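Local coordinates for cobalamin biosynthesis protein CobN (Mycobacterium tuberculosis, PDB 7C6O) that forms the large, catalytic subunit of cobaltochelatase, which inserts cobalt into the corrin ring during cobalamin biosynthesis, at residues V592-E597 / R1064-A1069; K1059-R1064 / D1072-Y1077; S889-A894 / S941-D946. All coordinates share one frame; numbering follows the deposited sequence.

Contact 1. Residues V592-E597 / R1064-A1069; sequences VNDPGE and REHDIA
The turn between strand 586-591 and helix 595-604 meets the loop that follows strand 1056-1061, with Asn593 stacked on Glu1065. The two side chains approach from opposite directions. The amide and carboxylate planes lie 14° apart, with Asn593 CG 3.7 Å from Glu1065 CD. In this stacked pose Asn593 ND2 is 3.5 Å from Glu1065 OE1, but the angle is too poor for a hydrogen bond. The bend of the Glu1065 chain (chi2 84°) lays its carboxylate flat over the face of the amide. The oxygens of Glu1065 are held by other partners, OE1 by Thr1063 OG1 and OE2 by Ser827 OG. Asn593 OD1 is buried and has no partner in the model.

A water completes the contact. It accepts from Asn593 ND2 at 2.9 Å and donates to Asp594 OD1 at 2.9 Å. It lies 2.5 Å from His1066 ND1, which is doubtfully short. Asp594 OD1 has a second, charged partner in Arg892, and His1066 NE2 bonds to Tyr1074 OH. Asp594 occupies the N-cap position of helix 595-604 without a side-chain capping bond. Helix 887-893 packs against Pro595 and His1066, and helices 1111-1123 and 1136-1157 pack against the far end of the 1064-1069 loop.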
ATOM      1  N   VAL A 592      -5.437  -0.143  10.068  1.00 11.11           N
ATOM      2  CA  VAL A 592      -4.910  -1.475   9.774  1.00 12.67           C
ATOM      3  C   VAL A 592      -5.443  -2.020   8.451  1.00 13.41           C
ATOM      4  O   VAL A 592      -4.747  -2.781   7.765  1.00 12.36           O
ATOM      5  CB  VAL A 592      -5.213  -2.435  10.945  1.00 14.57           C
ATOM      6  CG1 VAL A 592      -6.720  -2.561  11.174  1.00 15.16           C
ATOM      7  CG2 VAL A 592      -4.588  -3.806  10.701  1.00 13.99           C
ATOM      8  N   ASN A 593      -6.664  -1.654   8.055  1.00 12.78           N
ATOM      9  CA  ASN A 593      -7.251  -2.203   6.838  1.00 13.00           C
ATOM     10  C   ASN A 593      -7.060  -1.293   5.628  1.00 11.58           C
ATOM     11  O   ASN A 593      -7.778  -1.438   4.634  1.00 14.17           O
ATOM     12  CB  ASN A 593      -8.735  -2.516   7.044  1.00 15.98           C
ATOM     13  CG  ASN A 593      -9.582  -1.273   7.208  1.00 18.88           C
ATOM     14  OD1 ASN A 593      -9.571  -0.641   8.261  1.00 19.84           O
ATOM     15  ND2 ASN A 593     -10.341  -0.930   6.175  1.00 20.09           N
ATOM     16  N   ASP A 594      -6.087  -0.380   5.675  1.00 11.98           N
ATOM     17  CA  ASP A 594      -5.683   0.417   4.516  1.00 13.40           C
ATOM     18  C   ASP A 594      -4.221   0.118   4.187  1.00 14.99           C
ATOM     19  O   ASP A 594      -3.354   0.998   4.296  1.00 11.17           O
ATOM     20  CB  ASP A 594      -5.892   1.910   4.764  1.00 15.57           C
ATOM     21  CG  ASP A 594      -7.357   2.310   4.725  1.00 22.02           C
ATOM     22  OD1 ASP A 594      -8.211   1.446   4.430  1.00 24.00           O
ATOM     23  OD2 ASP A 594      -7.655   3.493   4.989  1.00 24.96           O
ATOM     24  N   PRO A 595      -3.915  -1.115   3.764  1.00 13.96           N
ATOM     25  CA  PRO A 595      -2.502  -1.488   3.570  1.00 13.38           C
ATOM     26  C   PRO A 595      -1.797  -0.706   2.477  1.00 14.07           C
ATOM     27  O   PRO A 595      -0.617  -0.370   2.633  1.00 14.27           O
ATOM     28  CB  PRO A 595      -2.584  -2.982   3.228  1.00 13.67           C
ATOM     29  CG  PRO A 595      -3.957  -3.167   2.679  1.00 11.32           C
ATOM     30  CD  PRO A 595      -4.827  -2.228   3.444  1.00 13.98           C
ATOM     31  N   GLY A 596      -2.478  -0.415   1.368  1.00 15.46           N
ATOM     32  CA  GLY A 596      -1.809   0.248   0.259  1.00 15.78           C
ATOM     33  C   GLY A 596      -1.334   1.644   0.614  1.00 14.66           C
ATOM     34  O   GLY A 596      -0.191   2.019   0.338  1.00 11.29           O
ATOM     35  N   GLU A 597      -2.206   2.430   1.244  1.00 10.70           N
ATOM     36  CA  GLU A 597      -1.837   3.798   1.581  1.00 14.01           C
ATOM     37  C   GLU A 597      -0.752   3.831   2.653  1.00 12.60           C
ATOM     38  O   GLU A 597       0.148   4.677   2.607  1.00 13.55           O
ATOM     39  CB  GLU A 597      -3.077   4.572   2.024  1.00 17.67           C
ATOM     40  CG  GLU A 597      -4.188   4.613   0.971  1.00 23.18           C
ATOM     41  CD  GLU A 597      -5.125   3.412   1.036  1.00 25.59           C
ATOM     42  OE1 GLU A 597      -4.750   2.378   1.631  1.00 23.28           O
ATOM     43  OE2 GLU A 597      -6.248   3.505   0.493  1.00 27.46           O
ATOM     44  N   ARG A1064     -15.573  -3.508   4.619  1.00 18.98           N
ATOM     45  CA  ARG A1064     -16.809  -3.017   5.215  1.00 18.39           C
ATOM     46  C   ARG A1064     -16.604  -1.818   6.128  1.00 18.44           C
ATOM     47  O   ARG A1064     -17.588  -1.165   6.492  1.00 21.57           O
ATOM     48  CB  ARG A1064     -17.500  -4.138   6.003  1.00 22.97           C
ATOM     49  CG  ARG A1064     -18.458  -4.970   5.178  0.66 26.36           C
ATOM     50  CD  ARG A1064     -19.752  -4.215   4.907  1.00 28.75           C
ATOM     51  NE  ARG A1064     -20.524  -4.838   3.833  0.78 28.71           N
ATOM     52  CZ  ARG A1064     -20.747  -4.275   2.649  0.52 31.68           C
ATOM     53  NH1 ARG A1064     -20.271  -3.065   2.387  1.00 34.73           N
ATOM     54  NH2 ARG A1064     -21.455  -4.919   1.731  0.79 32.18           N
ATOM     55  N   GLU A1065     -15.360  -1.512   6.501  1.00 15.63           N
ATOM     56  CA  GLU A1065     -15.092  -0.411   7.420  1.00 19.21           C
ATOM     57  C   GLU A1065     -15.494   0.944   6.846  1.00 25.94           C
ATOM     58  O   GLU A1065     -15.761   1.874   7.615  1.00 30.39           O
ATOM     59  CB  GLU A1065     -13.610  -0.399   7.797  1.00 16.92           C
ATOM     60  CG  GLU A1065     -13.172  -1.578   8.665  1.00 18.24           C
ATOM     61  CD  GLU A1065     -12.840  -2.835   7.869  1.00 16.26           C
ATOM     62  OE1 GLU A1065     -13.162  -2.904   6.662  1.00 15.84           O
ATOM     63  OE2 GLU A1065     -12.254  -3.764   8.461  1.00 14.78           O
ATOM     64  N   HIS A1066     -15.535   1.082   5.524  1.00 20.82           N
ATOM     65  CA  HIS A1066     -15.992   2.305   4.880  1.00 23.02           C
ATOM     66  C   HIS A1066     -16.815   1.922   3.660  1.00 19.17           C
ATOM     67  O   HIS A1066     -16.822   0.766   3.230  1.00 19.34           O
ATOM     68  CB  HIS A1066     -14.819   3.210   4.483  1.00 28.17           C
ATOM     69  CG  HIS A1066     -13.967   2.646   3.390  1.00 27.96           C
ATOM     70  ND1 HIS A1066     -12.772   2.004   3.630  1.00 28.09           N
ATOM     71  CD2 HIS A1066     -14.143   2.622   2.046  1.00 28.04           C
ATOM     72  CE1 HIS A1066     -12.245   1.615   2.483  1.00 28.88           C
ATOM     73  NE2 HIS A1066     -13.059   1.974   1.506  1.00 28.51           N
ATOM     74  N   ASP A1067     -17.512   2.904   3.089  1.00 17.38           N
ATOM     75  CA  ASP A1067     -18.360   2.656   1.927  1.00 14.98           C
ATOM     76  C   ASP A1067     -18.044   3.674   0.834  1.00 13.28           C
ATOM     77  O   ASP A1067     -17.162   4.525   0.979  1.00 15.00           O
ATOM     78  CB  ASP A1067     -19.851   2.672   2.306  1.00 15.25           C
ATOM     79  CG  ASP A1067     -20.278   3.952   3.005  1.00 17.09           C
ATOM     80  OD1 ASP A1067     -20.058   5.051   2.452  1.00 14.35           O
ATOM     81  OD2 ASP A1067     -20.865   3.854   4.108  1.00 17.19           O
ATOM     82  N   ILE A1068     -18.780   3.579  -0.277  1.00 12.62           N
ATOM     83  CA  ILE A1068     -18.455   4.380  -1.455  1.00 13.88           C
ATOM     84  C   ILE A1068     -18.767   5.856  -1.276  1.00 16.73           C
ATOM     85  O   ILE A1068     -18.328   6.674  -2.094  1.00 18.70           O
ATOM     86  CB  ILE A1068     -19.181   3.849  -2.709  1.00 12.49           C
ATOM     87  CG1 ILE A1068     -20.698   3.949  -2.545  1.00 16.46           C
ATOM     88  CG2 ILE A1068     -18.762   2.418  -2.993  1.00 14.92           C
ATOM     89  CD1 ILE A1068     -21.464   3.755  -3.847  1.00 17.69           C
ATOM     90  N   ALA A1069     -19.514   6.219  -0.235  1.00 13.89           N
ATOM     91  CA  ALA A1069     -19.739   7.611   0.123  1.00 14.98           C
ATOM     92  C   ALA A1069     -18.846   8.059   1.274  1.00 16.96           C
ATOM     93  O   ALA A1069     -19.017   9.173   1.780  1.00 16.38           O
ATOM     94  CB  ALA A1069     -21.212   7.836   0.476  1.00 17.27           C
TER
HETATM   95  O   HOH W   1     -10.964   1.701   5.271  1.00 29.12           O

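Contact 2. Residues K1059-R1064 / D1072-Y1077; sequences KNTDTR and DDYFQY
The Tyr1074 ring meets strand 1056-1061 mainly through its edge. Lys1059 CG lies near the ring plane, 3.9 Å from Tyr1074 CD1. Asn1060 O is also at the edge, 4.1 Å from Tyr1074 CE1. Thr1061 CG2 comes in obliquely. Trp886 meets both Tyr1074 and Tyr1077 edge-to-face, and Tyr1153 touches Tyr1074. On the helix itself, Gln1076 CG sits over one face of the Phe1075 ring, offset toward its rim.

The side chains of Lys1059 and Tyr1074 cross at about a right angle. Lys1059 is bent at chi2 (65°) and again at its last torsion. This turns NZ back to its own strand, where it donates to Asn1060 O at 2.8 Å in the carbonyl plane, with a C=O...N angle of 146°. The ammonium group also makes a cation-pi contact with Trp886.

Two waters join the polar ends. One accepts from Lys1059 NZ, donates to Asp1062 OD1 in one of that residue's two conformers, and lies 3.0 Å from Tyr1074 OH. The other donates to Thr1063 O at 2.7 Å and also bonds Tyr1074 OH. The hydroxyl, which His1066 reaches too, is therefore fixed from several sides.

The strand and helix axes approach to 10.2 Å and run nearly antiparallel, at 161°. This is the packing of a beta-alpha-beta crossover, here strand 1056-1061, helix 1072-1089 and parallel strand 1094-1099.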
ATOM      1  N   LYS A1059     -16.482  -1.213 -10.246  1.00 14.51           N
ATOM      2  CA  LYS A1059     -15.589  -1.019  -9.114  1.00 12.25           C
ATOM      3  C   LYS A1059     -16.011  -1.991  -8.026  1.00 11.17           C
ATOM      4  O   LYS A1059     -17.206  -2.204  -7.812  1.00 11.66           O
ATOM      5  CB  LYS A1059     -15.633   0.419  -8.579  1.00 12.16           C
ATOM      6  CG  LYS A1059     -14.700   0.664  -7.395  1.00 14.13           C
ATOM      7  CD  LYS A1059     -13.246   0.507  -7.814  1.00 13.02           C
ATOM      8  CE  LYS A1059     -12.291   0.643  -6.634  1.00 15.50           C
ATOM      9  NZ  LYS A1059     -12.216  -0.581  -5.779  1.00 15.39           N
ATOM     10  N   ASN A1060     -15.040  -2.586  -7.349  1.00  8.94           N
ATOM     11  CA  ASN A1060     -15.339  -3.569  -6.319  1.00 11.58           C
ATOM     12  C   ASN A1060     -15.179  -2.957  -4.934  1.00 14.64           C
ATOM     13  O   ASN A1060     -14.259  -2.171  -4.692  1.00 16.28           O
ATOM     14  CB  ASN A1060     -14.446  -4.798  -6.476  1.00 13.99           C
ATOM     15  CG  ASN A1060     -14.719  -5.546  -7.770  1.00 14.37           C
ATOM     16  OD1 ASN A1060     -15.858  -5.596  -8.238  1.00 14.72           O
ATOM     17  ND2 ASN A1060     -13.677  -6.119  -8.357  1.00 13.53           N
ATOM     18  N   THR A1061     -16.106  -3.299  -4.039  1.00 15.70           N
ATOM     19  CA  THR A1061     -16.069  -2.890  -2.639  1.00 16.33           C
ATOM     20  C   THR A1061     -15.684  -4.119  -1.830  1.00 14.54           C
ATOM     21  O   THR A1061     -16.481  -5.053  -1.696  1.00 15.30           O
ATOM     22  CB  THR A1061     -17.415  -2.330  -2.185  1.00 19.78           C
ATOM     23  OG1 THR A1061     -18.432  -3.326  -2.362  1.00 18.63           O
ATOM     24  CG2 THR A1061     -17.778  -1.102  -2.996  1.00 20.55           C
ATOM     25  N   ASP A1062     -14.469  -4.119  -1.289  1.00 14.29           N
ATOM     26  CA  ASP A1062     -13.898  -5.292  -0.648  0.60 17.40           C
ATOM     27  C   ASP A1062     -13.765  -5.168   0.861  1.00 20.71           C
ATOM     28  O   ASP A1062     -13.372  -6.143   1.513  1.00 23.27           O
ATOM     29  CB  ASP A1062     -12.521  -5.591  -1.255  0.60 19.18           C
ATOM     30  CG  ASP A1062     -11.708  -4.330  -1.500  0.60 19.72           C
ATOM     31  OD1 ASP A1062     -11.939  -3.315  -0.810  0.60 19.87           O
ATOM     32  OD2 ASP A1062     -10.844  -4.351  -2.398  0.60 20.69           O
ATOM     33  N   THR A1063     -14.054  -4.003   1.436  1.00 18.53           N
ATOM     34  CA  THR A1063     -13.920  -3.818   2.874  1.00 19.92           C
ATOM     35  C   THR A1063     -15.168  -3.127   3.407  1.00 20.47           C
ATOM     36  O   THR A1063     -15.774  -2.296   2.724  1.00 17.83           O
ATOM     37  CB  THR A1063     -12.633  -3.027   3.218  1.00 22.50           C
ATOM     38  OG1 THR A1063     -12.003  -3.605   4.371  1.00 23.44           O
ATOM     39  CG2 THR A1063     -12.925  -1.560   3.487  1.00 23.27           C
ATOM     40  N   ARG A1064     -15.573  -3.508   4.619  1.00 18.98           N
ATOM     41  CA  ARG A1064     -16.809  -3.017   5.215  1.00 18.39           C
ATOM     42  C   ARG A1064     -16.604  -1.818   6.128  1.00 18.44           C
ATOM     43  O   ARG A1064     -17.588  -1.165   6.492  1.00 21.57           O
ATOM     44  CB  ARG A1064     -17.500  -4.138   6.003  1.00 22.97           C
ATOM     45  CG  ARG A1064     -18.458  -4.970   5.178  0.66 26.36           C
ATOM     46  CD  ARG A1064     -19.752  -4.215   4.907  1.00 28.75           C
ATOM     47  NE  ARG A1064     -20.524  -4.838   3.833  0.78 28.71           N
ATOM     48  CZ  ARG A1064     -20.747  -4.275   2.649  0.52 31.68           C
ATOM     49  NH1 ARG A1064     -20.271  -3.065   2.387  1.00 34.73           N
ATOM     50  NH2 ARG A1064     -21.455  -4.919   1.731  0.79 32.18           N
ATOM     51  N   ASP A1072     -13.289   9.628  -1.151  1.00 21.41           N
ATOM     52  CA  ASP A1072     -13.326  10.310  -2.437  1.00 20.78           C
ATOM     53  C   ASP A1072     -12.866   9.420  -3.585  1.00 14.87           C
ATOM     54  O   ASP A1072     -13.177   9.715  -4.744  1.00 17.65           O
ATOM     55  CB  ASP A1072     -12.446  11.555  -2.385  1.00 29.76           C
ATOM     56  CG  ASP A1072     -11.045  11.246  -1.899  1.00 36.18           C
ATOM     57  OD1 ASP A1072     -10.869  11.041  -0.679  1.00 39.21           O
ATOM     58  OD2 ASP A1072     -10.128  11.175  -2.743  1.00 38.83           O
ATOM     59  N   ASP A1073     -12.133   8.346  -3.294  1.00 15.82           N
ATOM     60  CA  ASP A1073     -11.505   7.578  -4.365  1.00 15.85           C
ATOM     61  C   ASP A1073     -12.528   6.851  -5.228  1.00 12.29           C
ATOM     62  O   ASP A1073     -12.286   6.639  -6.422  1.00 12.90           O
ATOM     63  CB  ASP A1073     -10.500   6.594  -3.773  1.00 19.29           C
ATOM     64  CG  ASP A1073      -9.264   7.286  -3.238  1.00 28.54           C
ATOM     65  OD1 ASP A1073      -8.716   8.158  -3.949  1.00 31.21           O
ATOM     66  OD2 ASP A1073      -8.849   6.970  -2.105  1.00 32.25           O
ATOM     67  N   TYR A1074     -13.676   6.473  -4.660  1.00 11.47           N
ATOM     68  CA  TYR A1074     -14.657   5.735  -5.447  1.00 10.76           C
ATOM     69  C   TYR A1074     -15.250   6.612  -6.544  1.00 11.51           C
ATOM     70  O   TYR A1074     -15.251   6.228  -7.719  1.00 13.31           O
ATOM     71  CB  TYR A1074     -15.744   5.154  -4.538  1.00  8.43           C
ATOM     72  CG  TYR A1074     -15.211   4.038  -3.670  1.00 11.23           C
ATOM     73  CD1 TYR A1074     -15.100   2.742  -4.160  1.00  9.80           C
ATOM     74  CD2 TYR A1074     -14.784   4.286  -2.372  1.00 13.59           C
ATOM     75  CE1 TYR A1074     -14.593   1.722  -3.376  1.00 14.78           C
ATOM     76  CE2 TYR A1074     -14.278   3.271  -1.579  1.00 15.72           C
ATOM     77  CZ  TYR A1074     -14.183   1.994  -2.087  1.00 17.19           C
ATOM     78  OH  TYR A1074     -13.680   0.983  -1.301  1.00 20.18           O
ATOM     79  N   PHE A1075     -15.734   7.808  -6.199  1.00 13.62           N
ATOM     80  CA  PHE A1075     -16.313   8.641  -7.249  1.00 12.43           C
ATOM     81  C   PHE A1075     -15.245   9.118  -8.226  1.00 11.68           C
ATOM     82  O   PHE A1075     -15.536   9.301  -9.412  1.00 15.69           O
ATOM     83  CB  PHE A1075     -17.114   9.810  -6.647  1.00 12.16           C
ATOM     84  CG  PHE A1075     -16.310  11.063  -6.366  1.00 13.01           C
ATOM     85  CD1 PHE A1075     -16.035  11.981  -7.375  1.00 13.92           C
ATOM     86  CD2 PHE A1075     -15.887  11.351  -5.078  1.00 15.54           C
ATOM     87  CE1 PHE A1075     -15.312  13.137  -7.111  1.00 14.14           C
ATOM     88  CE2 PHE A1075     -15.169  12.507  -4.805  1.00 18.31           C
ATOM     89  CZ  PHE A1075     -14.878  13.401  -5.825  1.00 13.94           C
ATOM     90  N   GLN A1076     -14.004   9.292  -7.764  1.00 10.29           N
ATOM     91  CA  GLN A1076     -12.940   9.726  -8.666  1.00 11.98           C
ATOM     92  C   GLN A1076     -12.668   8.685  -9.744  1.00 13.60           C
ATOM     93  O   GLN A1076     -12.632   9.004 -10.938  1.00 17.02           O
ATOM     94  CB  GLN A1076     -11.661  10.006  -7.880  1.00 13.71           C
ATOM     95  CG  GLN A1076     -11.667  11.292  -7.093  1.00 18.78           C
ATOM     96  CD  GLN A1076     -10.262  11.746  -6.762  1.00 21.77           C
ATOM     97  OE1 GLN A1076      -9.581  12.339  -7.597  1.00 20.73           O
ATOM     98  NE2 GLN A1076      -9.816  11.458  -5.545  1.00 23.34           N
ATOM     99  N   TYR A1077     -12.466   7.431  -9.337  1.00 12.74           N
ATOM    100  CA  TYR A1077     -12.124   6.374 -10.286  1.00 12.67           C
ATOM    101  C   TYR A1077     -13.366   5.812 -10.967  1.00 12.53           C
ATOM    102  O   TYR A1077     -13.453   5.781 -12.201  1.00 11.42           O
ATOM    103  CB  TYR A1077     -11.356   5.260  -9.571  1.00 13.15           C
ATOM    104  CG  TYR A1077      -9.913   5.602  -9.293  1.00 15.12           C
ATOM    105  CD1 TYR A1077      -9.558   6.342  -8.171  1.00 15.48           C
ATOM    106  CD2 TYR A1077      -8.904   5.189 -10.154  1.00 17.94           C
ATOM    107  CE1 TYR A1077      -8.238   6.660  -7.914  1.00 17.92           C
ATOM    108  CE2 TYR A1077      -7.583   5.503  -9.905  1.00 16.98           C
ATOM    109  CZ  TYR A1077      -7.257   6.236  -8.785  1.00 19.91           C
ATOM    110  OH  TYR A1077      -5.945   6.546  -8.533  1.00 25.22           O
TER
HETATM  111  O   HOH W   2     -11.775  -0.916  -2.735  1.00 24.99           O
HETATM  112  O   HOH W   3     -15.238  -1.360   0.238  1.00 29.75           O

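Contact 3. Residues S889-A894 / S941-D946; sequences SAMRTA and SGFFRD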
ATOM      1  N   SER A 889      -6.496  -2.642  -2.523  1.00 13.50           N
ATOM      2  CA  SER A 889      -7.446  -3.737  -2.692  1.00 15.11           C
ATOM      3  C   SER A 889      -6.729  -5.060  -2.919  1.00 13.31           C
ATOM      4  O   SER A 889      -7.125  -6.090  -2.361  1.00 12.84           O
ATOM      5  CB  SER A 889      -8.383  -3.438  -3.863  1.00 14.24           C
ATOM      6  OG  SER A 889      -9.085  -2.223  -3.659  1.00 15.57           O
ATOM      7  N   ALA A 890      -5.682  -5.058  -3.747  1.00 13.29           N
ATOM      8  CA  ALA A 890      -4.913  -6.279  -3.950  1.00 13.46           C
ATOM      9  C   ALA A 890      -4.283  -6.757  -2.650  1.00 14.04           C
ATOM     10  O   ALA A 890      -4.144  -7.965  -2.434  1.00 12.86           O
ATOM     11  CB  ALA A 890      -3.838  -6.057  -5.014  1.00 12.58           C
ATOM     12  N   MET A 891      -3.915  -5.831  -1.765  1.00 11.85           N
ATOM     13  CA  MET A 891      -3.324  -6.223  -0.491  1.00 11.50           C
ATOM     14  C   MET A 891      -4.371  -6.706   0.506  1.00 13.73           C
ATOM     15  O   MET A 891      -4.062  -7.543   1.360  1.00 13.39           O
ATOM     16  CB  MET A 891      -2.534  -5.055   0.093  1.00 12.75           C
ATOM     17  CG  MET A 891      -1.332  -4.651  -0.743  1.00 13.78           C
ATOM     18  SD  MET A 891      -0.532  -3.178  -0.092  1.00 14.92           S
ATOM     19  CE  MET A 891       0.991  -3.183  -1.042  1.00 12.37           C
ATOM     20  N   ARG A 892      -5.604  -6.191   0.420  1.00 15.28           N
ATOM     21  CA  ARG A 892      -6.666  -6.647   1.312  1.00 13.61           C
ATOM     22  C   ARG A 892      -7.159  -8.042   0.943  1.00 15.34           C
ATOM     23  O   ARG A 892      -7.571  -8.808   1.825  1.00 13.43           O
ATOM     24  CB  ARG A 892      -7.854  -5.683   1.276  1.00 11.34           C
ATOM     25  CG  ARG A 892      -7.638  -4.296   1.866  1.00 14.84           C
ATOM     26  CD  ARG A 892      -8.962  -3.516   1.815  1.00 17.88           C
ATOM     27  NE  ARG A 892      -8.841  -2.142   2.284  1.00 22.57           N
ATOM     28  CZ  ARG A 892      -9.234  -1.074   1.598  1.00 21.21           C
ATOM     29  NH1 ARG A 892      -9.796  -1.213   0.403  1.00 18.67           N
ATOM     30  NH2 ARG A 892      -9.082   0.134   2.117  1.00 26.42           N
ATOM     31  N   THR A 893      -7.151  -8.379  -0.347  1.00 15.40           N
ATOM     32  CA  THR A 893      -7.796  -9.585  -0.845  1.00 13.51           C
ATOM     33  C   THR A 893      -6.838 -10.604  -1.441  1.00 16.20           C
ATOM     34  O   THR A 893      -7.285 -11.703  -1.796  1.00 14.32           O
ATOM     35  CB  THR A 893      -8.830  -9.229  -1.923  1.00 13.92           C
ATOM     36  OG1 THR A 893      -8.145  -8.748  -3.085  1.00 14.98           O
ATOM     37  CG2 THR A 893      -9.782  -8.151  -1.425  1.00 12.77           C
ATOM     38  N   ALA A 894      -5.555 -10.272  -1.570  1.00 14.19           N
ATOM     39  CA  ALA A 894      -4.567 -11.063  -2.302  1.00 17.31           C
ATOM     40  C   ALA A 894      -4.893 -11.162  -3.791  1.00 19.24           C
ATOM     41  O   ALA A 894      -4.454 -12.101  -4.463  1.00 17.65           O
ATOM     42  CB  ALA A 894      -4.389 -12.462  -1.692  1.00 18.06           C
ATOM     43  N   SER A 941      -4.222   2.402 -10.316  1.00 13.54           N
ATOM     44  CA  SER A 941      -3.800   3.600  -9.616  1.00 15.21           C
ATOM     45  C   SER A 941      -2.288   3.764  -9.736  1.00 17.22           C
ATOM     46  O   SER A 941      -1.574   2.876 -10.212  1.00 14.12           O
ATOM     47  CB  SER A 941      -4.218   3.539  -8.147  1.00 16.23           C
ATOM     48  OG  SER A 941      -3.571   2.471  -7.480  1.00 13.96           O
ATOM     49  N   GLY A 942      -1.801   4.928  -9.309  1.00 12.44           N
ATOM     50  CA  GLY A 942      -0.364   5.129  -9.251  1.00 12.59           C
ATOM     51  C   GLY A 942       0.314   4.170  -8.292  1.00 11.85           C
ATOM     52  O   GLY A 942       1.395   3.648  -8.578  1.00 13.17           O
ATOM     53  N   PHE A 943      -0.318   3.907  -7.145  1.00 13.81           N
ATOM     54  CA  PHE A 943       0.301   3.000  -6.185  1.00 13.47           C
ATOM     55  C   PHE A 943       0.297   1.563  -6.689  1.00 12.35           C
ATOM     56  O   PHE A 943       1.248   0.814  -6.434  1.00 14.16           O
ATOM     57  CB  PHE A 943      -0.392   3.072  -4.828  1.00 16.31           C
ATOM     58  CG  PHE A 943       0.174   2.104  -3.832  1.00 15.97           C
ATOM     59  CD1 PHE A 943       1.412   2.337  -3.254  1.00 15.07           C
ATOM     60  CD2 PHE A 943      -0.508   0.942  -3.505  1.00 16.35           C
ATOM     61  CE1 PHE A 943       1.951   1.442  -2.351  1.00 16.11           C
ATOM     62  CE2 PHE A 943       0.028   0.039  -2.605  1.00 15.01           C
ATOM     63  CZ  PHE A 943       1.259   0.290  -2.025  1.00 14.72           C
ATOM     64  N   PHE A 944      -0.771   1.145  -7.378  1.00 14.56           N
ATOM     65  CA  PHE A 944      -0.774  -0.192  -7.965  1.00 13.50           C
ATOM     66  C   PHE A 944       0.402  -0.365  -8.914  1.00 14.73           C
ATOM     67  O   PHE A 944       1.081  -1.398  -8.894  1.00 14.34           O
ATOM     68  CB  PHE A 944      -2.091  -0.459  -8.696  1.00 11.21           C
ATOM     69  CG  PHE A 944      -2.237  -1.880  -9.172  1.00 14.87           C
ATOM     70  CD1 PHE A 944      -2.906  -2.817  -8.395  1.00 14.11           C
ATOM     71  CD2 PHE A 944      -1.696  -2.284 -10.385  1.00 15.24           C
ATOM     72  CE1 PHE A 944      -3.037  -4.126  -8.821  1.00 18.29           C
ATOM     73  CE2 PHE A 944      -1.822  -3.594 -10.817  1.00 19.53           C
ATOM     74  CZ  PHE A 944      -2.498  -4.515 -10.034  1.00 19.85           C
ATOM     75  N   ARG A 945       0.647   0.636  -9.761  1.00 14.97           N
ATOM     76  CA  ARG A 945       1.832   0.637 -10.614  1.00 14.02           C
ATOM     77  C   ARG A 945       3.111   0.497  -9.791  1.00 17.41           C
ATOM     78  O   ARG A 945       4.001  -0.289 -10.142  1.00 16.20           O
ATOM     79  CB  ARG A 945       1.848   1.922 -11.442  1.00 12.66           C
ATOM     80  CG  ARG A 945       3.177   2.290 -12.076  1.00 12.61           C
ATOM     81  CD  ARG A 945       3.205   3.788 -12.343  1.00 15.59           C
ATOM     82  NE  ARG A 945       3.294   4.550 -11.100  1.00 14.51           N
ATOM     83  CZ  ARG A 945       2.918   5.817 -10.958  1.00 14.42           C
ATOM     84  NH1 ARG A 945       2.401   6.487 -11.981  1.00 14.12           N
ATOM     85  NH2 ARG A 945       3.051   6.414  -9.781  1.00 13.01           N
ATOM     86  N   ASP A 946       3.208   1.237  -8.681  1.00 13.69           N
ATOM     87  CA  ASP A 946       4.415   1.226  -7.857  1.00 15.22           C
ATOM     88  C   ASP A 946       4.658  -0.139  -7.224  1.00 15.75           C
ATOM     89  O   ASP A 946       5.787  -0.646  -7.226  1.00 16.69           O
ATOM     90  CB  ASP A 946       4.309   2.275  -6.751  1.00 15.30           C
ATOM     91  CG  ASP A 946       4.337   3.690  -7.271  1.00 16.77           C
ATOM     92  OD1 ASP A 946       4.384   3.889  -8.505  1.00 16.23           O
ATOM     93  OD2 ASP A 946       4.312   4.607  -6.426  1.00 17.03           O
TER
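Met891 and Phe943 point at each other from opposite directions, and the thioether ends at the edge of the aromatic ring. The methyl carbon Met891 CE lies near the ring plane, 3.6 Å from Phe943 CZ. Behind it, Met891 SD is 5.4 Å from the ring centroid and 84° off the ring normal. This is a Met-aromatic contact of the edge type. Beyond CG the Met891 chain is fully extended (chi2 175°), which carries CE across to the second helix. In Phe943, CG stands anti to the backbone N (chi1 177°), which brings CZ and CE2 foremost.

A second, looser meeting lies beside the first. Ala890 CB approaches the Phe944 ring obliquely, 4.3 Å from Phe944 CE1. Phe944 packs further on Ile898 and on Val951 and Val952, and its ring meets that of Phe948. Phe943 touches Thr599 and Gln600 of helix 595-604.

The two helices occupy equivalent places in the fold. Helix 887-893 follows strand 880-885 and helix 942-947 follows strand 935-940. These strands are parallel neighbours in one mixed sheet, so the contact joins helices that both begin at the C-terminal ends of adjacent parallel strands.

Each helix is also fastened at an end. Ser941 is the N-cap of the second helix, and its OG accepts from Phe944 N at 3.1 Å. At the C-terminal end of the first, Ser889 O accepts from Thr893 OG1 at 2.9 Å and from Thr893 N, on opposite faces of the carbonyl plane. Arg945 grips Asp946 side-on. In this salt bridge Arg945 NE, at 2.9 Å, and Arg945 NH2 both donate to Asp946 OD1, which lies in the guanidinium plane. Gly942 CA sits over one face of that guanidinium group, while Asp946 OD2 accepts from Tyr1003 and Gln600.

Along the chain, segment 592-597 comes first, and contact 1 stays open for 466 residues until 1064-1069. Contact 3 opens at 889-894 and closes 46 residues later at 941-946, nested inside that loop. Contact 2 opens at 1059-1064, before contact 1 has closed, and closes at 1072-1077, so these two cross and share Arg1064. Contact 1 ties the sheet that holds strand 586-591 to the one that holds strand 1056-1061, whereas contacts 2 and 3 lie within the latter sheet and its helices. Arg892 of contact 3 reaches back to 592-597 of contact 1 and, only weakly and in one of two conformers, to Asp1062 of contact 2.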